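Long-range contact in metallopeptidase containing co-catalytic metalloactive site (Shewanella denitrificans OS217, PDB 3B2Y), which probably acts as a zinc-dependent carboxypeptidase-like hydrolase of the M14 family, here with nickel in its metal site: residues I17-A27 with A80-R91. Numbering follows the deposited sequence.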
ATOM      1  N   ILE A  17      13.383  13.967  -3.307  1.00 30.51           N
ATOM      2  CA  ILE A  17      13.986  12.643  -3.431  1.00 30.70           C
ATOM      3  C   ILE A  17      13.963  12.239  -4.898  1.00 34.27           C
ATOM      4  O   ILE A  17      14.970  11.760  -5.419  1.00 36.32           O
ATOM      5  CB  ILE A  17      13.237  11.561  -2.594  1.00 31.13           C
ATOM      6  CG1 ILE A  17      13.334  11.833  -1.067  1.00 30.44           C
ATOM      7  CG2 ILE A  17      13.705  10.124  -2.980  1.00 31.06           C
ATOM      8  CD1 ILE A  17      12.476  10.887  -0.169  1.00 31.41           C
ATOM      9  N   PHE A  18      12.826  12.462  -5.567  1.00 29.82           N
ATOM     10  CA  PHE A  18      12.652  11.986  -6.945  1.00 30.96           C
ATOM     11  C   PHE A  18      12.822  13.088  -7.995  1.00 30.29           C
ATOM     12  O   PHE A  18      12.848  12.815  -9.202  1.00 33.82           O
ATOM     13  CB  PHE A  18      11.345  11.200  -7.061  1.00 31.95           C
ATOM     14  CG  PHE A  18      11.341   9.942  -6.231  1.00 32.96           C
ATOM     15  CD1 PHE A  18      12.033   8.810  -6.667  1.00 41.90           C
ATOM     16  CD2 PHE A  18      10.701   9.908  -5.010  1.00 31.48           C
ATOM     17  CE1 PHE A  18      12.067   7.656  -5.896  1.00 33.87           C
ATOM     18  CE2 PHE A  18      10.727   8.778  -4.226  1.00 31.71           C
ATOM     19  CZ  PHE A  18      11.400   7.643  -4.665  1.00 37.16           C
ATOM     20  N   ASN A  19      12.976  14.317  -7.528  1.00 29.12           N
ATOM     21  CA  ASN A  19      13.099  15.500  -8.377  1.00 30.39           C
ATOM     22  C   ASN A  19      11.977  15.612  -9.386  1.00 30.34           C
ATOM     23  O   ASN A  19      12.201  15.875 -10.573  1.00 31.46           O
ATOM     24  CB  ASN A  19      14.463  15.532  -9.085  1.00 32.50           C
ATOM     25  CG  ASN A  19      14.777  16.893  -9.681  1.00 43.68           C
ATOM     26  OD1 ASN A  19      14.185  17.922  -9.296  1.00 47.37           O
ATOM     27  ND2 ASN A  19      15.729  16.919 -10.622  1.00 54.90           N
ATOM     28  N   CYS A  20      10.752  15.387  -8.927  1.00 30.00           N
ATOM     29  CA  CYS A  20       9.627  15.543  -9.800  1.00 29.82           C
ATOM     30  C   CYS A  20       8.389  15.803  -8.993  1.00 30.24           C
ATOM     31  O   CYS A  20       8.419  15.762  -7.775  1.00 34.56           O
ATOM     32  CB  CYS A  20       9.465  14.260 -10.619  1.00 33.38           C
ATOM     33  SG  CYS A  20       9.070  12.830  -9.662  1.00 33.01           S
ATOM     34  N   GLN A  21       7.296  16.070  -9.686  1.00 30.34           N
ATOM     35  CA  GLN A  21       6.011  16.174  -9.057  1.00 28.64           C
ATOM     36  C   GLN A  21       5.420  14.815  -8.765  1.00 29.70           C
ATOM     37  O   GLN A  21       5.672  13.795  -9.469  1.00 28.44           O
ATOM     38  CB  GLN A  21       5.062  16.932  -9.978  1.00 32.41           C
ATOM     39  CG  GLN A  21       3.898  17.567  -9.248  1.00 29.09           C
ATOM     40  CD  GLN A  21       3.345  18.802 -10.042  1.00 39.88           C
ATOM     41  OE1 GLN A  21       3.657  19.929  -9.713  1.00 38.93           O
ATOM     42  NE2 GLN A  21       2.552  18.554 -11.074  1.00 36.37           N
ATOM     43  N   SER A  22       4.582  14.791  -7.737  1.00 26.05           N
ATOM     44  CA  SER A  22       4.020  13.580  -7.258  1.00 27.33           C
ATOM     45  C   SER A  22       3.125  12.807  -8.220  1.00 28.26           C
ATOM     46  O   SER A  22       2.904  11.631  -8.018  1.00 28.03           O
ATOM     47  CB  SER A  22       3.306  13.816  -5.917  1.00 27.89           C
ATOM     48  OG  SER A  22       2.270  14.730  -6.003  1.00 28.09           O
ATOM     49  N   ASN A  23       2.541  13.494  -9.205  1.00 27.23           N
ATOM     50  CA  ASN A  23       1.653  12.874 -10.185  1.00 27.41           C
ATOM     51  C   ASN A  23       2.343  12.612 -11.512  1.00 31.31           C
ATOM     52  O   ASN A  23       1.662  12.384 -12.521  1.00 30.28           O
ATOM     53  CB  ASN A  23       0.351  13.668 -10.370  1.00 29.18           C
ATOM     54  CG  ASN A  23       0.577  14.975 -11.053  1.00 26.44           C
ATOM     55  OD1 ASN A  23       1.684  15.521 -10.958  1.00 27.67           O
ATOM     56  ND2 ASN A  23      -0.433  15.506 -11.747  1.00 27.00           N
ATOM     57  N   ASP A  24       3.682  12.610 -11.493  1.00 26.54           N
ATOM     58  CA  ASP A  24       4.464  12.426 -12.724  1.00 31.27           C
ATOM     59  C   ASP A  24       4.546  10.906 -12.943  1.00 31.91           C
ATOM     60  O   ASP A  24       5.503  10.208 -12.561  1.00 31.04           O
ATOM     61  CB  ASP A  24       5.823  13.090 -12.633  1.00 27.60           C
ATOM     62  CG  ASP A  24       6.575  13.042 -13.908  1.00 34.05           C
ATOM     63  OD1 ASP A  24       6.157  12.291 -14.819  1.00 31.84           O
ATOM     64  OD2 ASP A  24       7.571  13.804 -14.018  1.00 36.38           O
ATOM     65  N   ILE A  25       3.491  10.406 -13.567  1.00 31.11           N
ATOM     66  CA  ILE A  25       3.315   8.941 -13.680  1.00 31.77           C
ATOM     67  C   ILE A  25       4.335   8.316 -14.653  1.00 27.46           C
ATOM     68  O   ILE A  25       4.805   7.201 -14.455  1.00 28.32           O
ATOM     69  CB  ILE A  25       1.844   8.617 -14.081  1.00 35.27           C
ATOM     70  CG1 ILE A  25       1.556   7.128 -13.962  1.00 35.89           C
ATOM     71  CG2 ILE A  25       1.516   9.093 -15.456  1.00 28.33           C
ATOM     72  CD1 ILE A  25       0.032   6.779 -13.934  1.00 32.78           C
ATOM     73  N   ASP A  26       4.768   9.071 -15.670  1.00 29.75           N
ATOM     74  CA  ASP A  26       5.765   8.547 -16.588  1.00 32.60           C
ATOM     75  C   ASP A  26       7.118   8.370 -15.897  1.00 32.01           C
ATOM     76  O   ASP A  26       7.770   7.368 -16.076  1.00 29.59           O
ATOM     77  CB  ASP A  26       5.925   9.463 -17.815  1.00 34.35           C
ATOM     78  CG  ASP A  26       4.680   9.422 -18.750  1.00 41.70           C
ATOM     79  OD1 ASP A  26       3.986   8.372 -18.834  1.00 52.89           O
ATOM     80  OD2 ASP A  26       4.418  10.433 -19.427  1.00 50.00           O
ATOM     81  N   ALA A  27       7.501   9.349 -15.083  1.00 31.23           N
ATOM     82  CA  ALA A  27       8.721   9.276 -14.281  1.00 29.87           C
ATOM     83  C   ALA A  27       8.613   8.102 -13.339  1.00 30.75           C
ATOM     84  O   ALA A  27       9.575   7.364 -13.182  1.00 27.69           O
ATOM     85  CB  ALA A  27       8.927  10.553 -13.476  1.00 30.85           C
ATOM     86  N   ALA A  80      -0.273   9.821  -2.842  1.00 31.02           N
ATOM     87  CA  ALA A  80       0.886   9.583  -3.722  1.00 31.02           C
ATOM     88  C   ALA A  80       2.177   9.138  -3.006  1.00 32.58           C
ATOM     89  O   ALA A  80       3.071   8.492  -3.620  1.00 34.18           O
ATOM     90  CB  ALA A  80       1.143  10.824  -4.624  1.00 33.08           C
ATOM     91  N   ALA A  81       2.275   9.409  -1.707  1.00 31.42           N
ATOM     92  CA  ALA A  81       3.418   8.957  -0.920  1.00 30.34           C
ATOM     93  C   ALA A  81       3.559   7.450  -0.819  1.00 33.58           C
ATOM     94  O   ALA A  81       4.649   6.927  -0.531  1.00 33.42           O
ATOM     95  CB  ALA A  81       3.398   9.568   0.549  1.00 31.09           C
ATOM     96  N   GLY A  82       2.460   6.731  -1.021  1.00 34.06           N
ATOM     97  CA  GLY A  82       2.540   5.276  -1.050  1.00 31.37           C
ATOM     98  C   GLY A  82       3.389   4.720  -2.207  1.00 33.74           C
ATOM     99  O   GLY A  82       4.405   4.072  -1.990  1.00 33.25           O
ATOM    100  N   PRO A  83       2.951   4.941  -3.451  1.00 30.47           N
ATOM    101  CA  PRO A  83       3.695   4.374  -4.569  1.00 31.63           C
ATOM    102  C   PRO A  83       5.137   4.918  -4.615  1.00 29.74           C
ATOM    103  O   PRO A  83       6.073   4.143  -4.827  1.00 28.89           O
ATOM    104  CB  PRO A  83       2.867   4.775  -5.779  1.00 31.41           C
ATOM    105  CG  PRO A  83       1.534   5.019  -5.214  1.00 33.80           C
ATOM    106  CD  PRO A  83       1.760   5.651  -3.918  1.00 31.12           C
ATOM    107  N   TRP A  84       5.338   6.217  -4.329  1.00 30.28           N
ATOM    108  CA  TRP A  84       6.717   6.742  -4.274  1.00 29.50           C
ATOM    109  C   TRP A  84       7.509   6.165  -3.062  1.00 25.96           C
ATOM    110  O   TRP A  84       8.716   5.959  -3.166  1.00 25.42           O
ATOM    111  CB  TRP A  84       6.788   8.281  -4.294  1.00 29.45           C
ATOM    112  CG  TRP A  84       6.308   8.893  -5.569  1.00 31.43           C
ATOM    113  CD1 TRP A  84       5.124   9.451  -5.778  1.00 33.08           C
ATOM    114  CD2 TRP A  84       7.031   8.979  -6.791  1.00 26.41           C
ATOM    115  NE1 TRP A  84       5.026   9.921  -7.064  1.00 28.47           N
ATOM    116  CE2 TRP A  84       6.203   9.649  -7.713  1.00 31.96           C
ATOM    117  CE3 TRP A  84       8.307   8.555  -7.205  1.00 30.68           C
ATOM    118  CZ2 TRP A  84       6.575   9.838  -9.020  1.00 29.14           C
ATOM    119  CZ3 TRP A  84       8.701   8.783  -8.509  1.00 30.62           C
ATOM    120  CH2 TRP A  84       7.848   9.460  -9.398  1.00 31.48           C
ATOM    121  N   GLY A  85       6.799   5.918  -1.947  1.00 28.69           N
ATOM    122  CA  GLY A  85       7.343   5.226  -0.766  1.00 29.21           C
ATOM    123  C   GLY A  85       7.861   3.855  -1.141  1.00 29.41           C
ATOM    124  O   GLY A  85       8.971   3.460  -0.737  1.00 29.15           O
HETATM  125  N   MSE A  86       7.106   3.132  -1.963  1.00 30.43           N
HETATM  126  CA  MSE A  86       7.572   1.825  -2.414  1.00 35.21           C
HETATM  127  C   MSE A  86       8.804   1.883  -3.283  1.00 30.68           C
HETATM  128  O   MSE A  86       9.681   1.051  -3.185  1.00 28.86           O
HETATM  129  CB  MSE A  86       6.463   1.073  -3.130  1.00 36.34           C
HETATM  130  CG  MSE A  86       6.739  -0.450  -3.131  1.00 47.15           C
HETATM  131 SE   MSE A  86       5.263  -1.399  -3.971  0.75 54.94          SE
HETATM  132  CE  MSE A  86       3.829  -0.603  -2.823  1.00 39.20           C
ATOM    133  N   LEU A  87       8.856   2.852  -4.181  1.00 31.38           N
ATOM    134  CA  LEU A  87      10.028   3.058  -5.003  1.00 31.21           C
ATOM    135  C   LEU A  87      11.277   3.371  -4.174  1.00 31.01           C
ATOM    136  O   LEU A  87      12.382   2.884  -4.489  1.00 28.43           O
ATOM    137  CB  LEU A  87       9.741   4.134  -6.043  1.00 28.43           C
ATOM    138  CG  LEU A  87      10.704   4.377  -7.173  1.00 41.22           C
ATOM    139  CD1 LEU A  87      11.112   3.067  -7.852  1.00 37.89           C
ATOM    140  CD2 LEU A  87       9.970   5.298  -8.139  1.00 33.03           C
ATOM    141  N   HIS A  88      11.113   4.159  -3.106  1.00 27.94           N
ATOM    142  CA  HIS A  88      12.189   4.489  -2.178  1.00 29.55           C
ATOM    143  C   HIS A  88      12.671   3.213  -1.466  1.00 30.30           C
ATOM    144  O   HIS A  88      13.863   2.921  -1.401  1.00 30.24           O
ATOM    145  CB  HIS A  88      11.672   5.538  -1.155  1.00 29.16           C
ATOM    146  CG  HIS A  88      12.714   6.051  -0.212  1.00 31.36           C
ATOM    147  ND1 HIS A  88      12.883   5.525   1.056  1.00 43.75           N
ATOM    148  CD2 HIS A  88      13.646   7.022  -0.344  1.00 28.91           C
ATOM    149  CE1 HIS A  88      13.873   6.160   1.663  1.00 45.12           C
ATOM    150  NE2 HIS A  88      14.354   7.070   0.835  1.00 34.98           N
ATOM    151  N   PHE A  89      11.695   2.399  -1.079  1.00 29.69           N
ATOM    152  CA  PHE A  89      11.917   1.123  -0.414  1.00 30.48           C
ATOM    153  C   PHE A  89      12.711   0.188  -1.323  1.00 29.90           C
ATOM    154  O   PHE A  89      13.718  -0.332  -0.917  1.00 30.65           O
ATOM    155  CB  PHE A  89      10.575   0.551  -0.013  1.00 31.59           C
ATOM    156  CG  PHE A  89      10.634  -0.801   0.558  1.00 33.47           C
ATOM    157  CD1 PHE A  89      11.232  -1.005   1.771  1.00 34.03           C
ATOM    158  CD2 PHE A  89      10.068  -1.868  -0.118  1.00 42.06           C
ATOM    159  CE1 PHE A  89      11.295  -2.272   2.306  1.00 44.78           C
ATOM    160  CE2 PHE A  89      10.110  -3.139   0.428  1.00 45.22           C
ATOM    161  CZ  PHE A  89      10.719  -3.329   1.629  1.00 36.60           C
ATOM    162  N   LEU A  90      12.277   0.057  -2.557  1.00 29.03           N
ATOM    163  CA  LEU A  90      12.946  -0.759  -3.599  1.00 32.17           C
ATOM    164  C   LEU A  90      14.366  -0.304  -3.886  1.00 31.41           C
ATOM    165  O   LEU A  90      15.292  -1.120  -4.044  1.00 30.38           O
ATOM    166  CB  LEU A  90      12.160  -0.704  -4.898  1.00 29.83           C
ATOM    167  CG  LEU A  90      10.818  -1.409  -4.812  1.00 34.96           C
ATOM    168  CD1 LEU A  90      10.162  -1.401  -6.160  1.00 36.38           C
ATOM    169  CD2 LEU A  90      10.931  -2.821  -4.251  1.00 38.72           C
ATOM    170  N   ARG A  91      14.564   1.003  -3.905  1.00 33.43           N
ATOM    171  CA  ARG A  91      15.922   1.521  -4.091  1.00 34.34           C
ATOM    172  C   ARG A  91      16.875   1.024  -3.008  1.00 31.73           C
ATOM    173  O   ARG A  91      18.060   0.861  -3.286  1.00 35.27           O
ATOM    174  CB  ARG A  91      15.940   3.058  -4.195  1.00 35.52           C
ATOM    175  CG  ARG A  91      15.324   3.581  -5.467  1.00 39.36           C
ATOM    176  CD  ARG A  91      15.885   4.913  -5.884  1.00 47.97           C
ATOM    177  NE  ARG A  91      15.212   5.364  -7.098  1.00 51.58           N
ATOM    178  CZ  ARG A  91      15.160   6.624  -7.537  1.00 59.28           C
ATOM    179  NH1 ARG A  91      15.726   7.622  -6.857  1.00 56.84           N
ATOM    180  NH2 ARG A  91      14.502   6.887  -8.660  1.00 63.40           N
TER
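Trp-84 lies between two unlike neighbours from 17-27: the ring of Phe-18 and the backbone carbonyl of Ser-22. The indole N-H points at Ser-22 O, NE1 to O 2.9 Å with a nearly straight angle of 166°. The oxygen lies in the indole plane, although the donor itself sits well off the carbonyl plane of Ser-22. Tryptophan suits this buried place because one flat group offers both a broad apolar surface and a donor for a loop carbonyl. Its benzene half meets Phe-18, CE3 sitting under one face of the phenyl ring, 3.5 Å from CG, with the two planes at 43°. Ile-17 CG2 lies over the opposite phenyl face, and CD1 of Ile-17 reaches His-88 CD2. Phe-18 has CG anti to its own carbonyl carbon (chi1 -64°), which lays the ring alongside Trp-84, with CE1 3.8 Å from Leu-87 CG and centrally over one face of the Arg-91 guanidinium, 3.7 Å from its CZ. Cys-20, small and polarisable, sets SG 3.6 Å from Trp-84 CH2 in an oblique sulfur-aromatic contact. The arrangement packs residues 17-27, with strand 20-21 of a short hairpin, against helix 81-92, which follows strand 68-73 of the central mixed sheet in this M14 fold. With an alanine here in place of Trp-84, Ser-22 O is likely to lose its indole donor, and a gap to open beneath Phe-18 and beside Cys-20. Phe-28 meets Trp-84 edge-to-face from helix 25-39, whose N-cap is Asp-24: its OD1 accepts from Ala-27 N at 3.2 Å. Beside the acceptor of the indole bond, Ala-80, about one helical turn before Trp-84, is small enough for its CB to rest 3.9 Å from Ser-22 CB, while Ser-22 OG bonds to Trp-13 N.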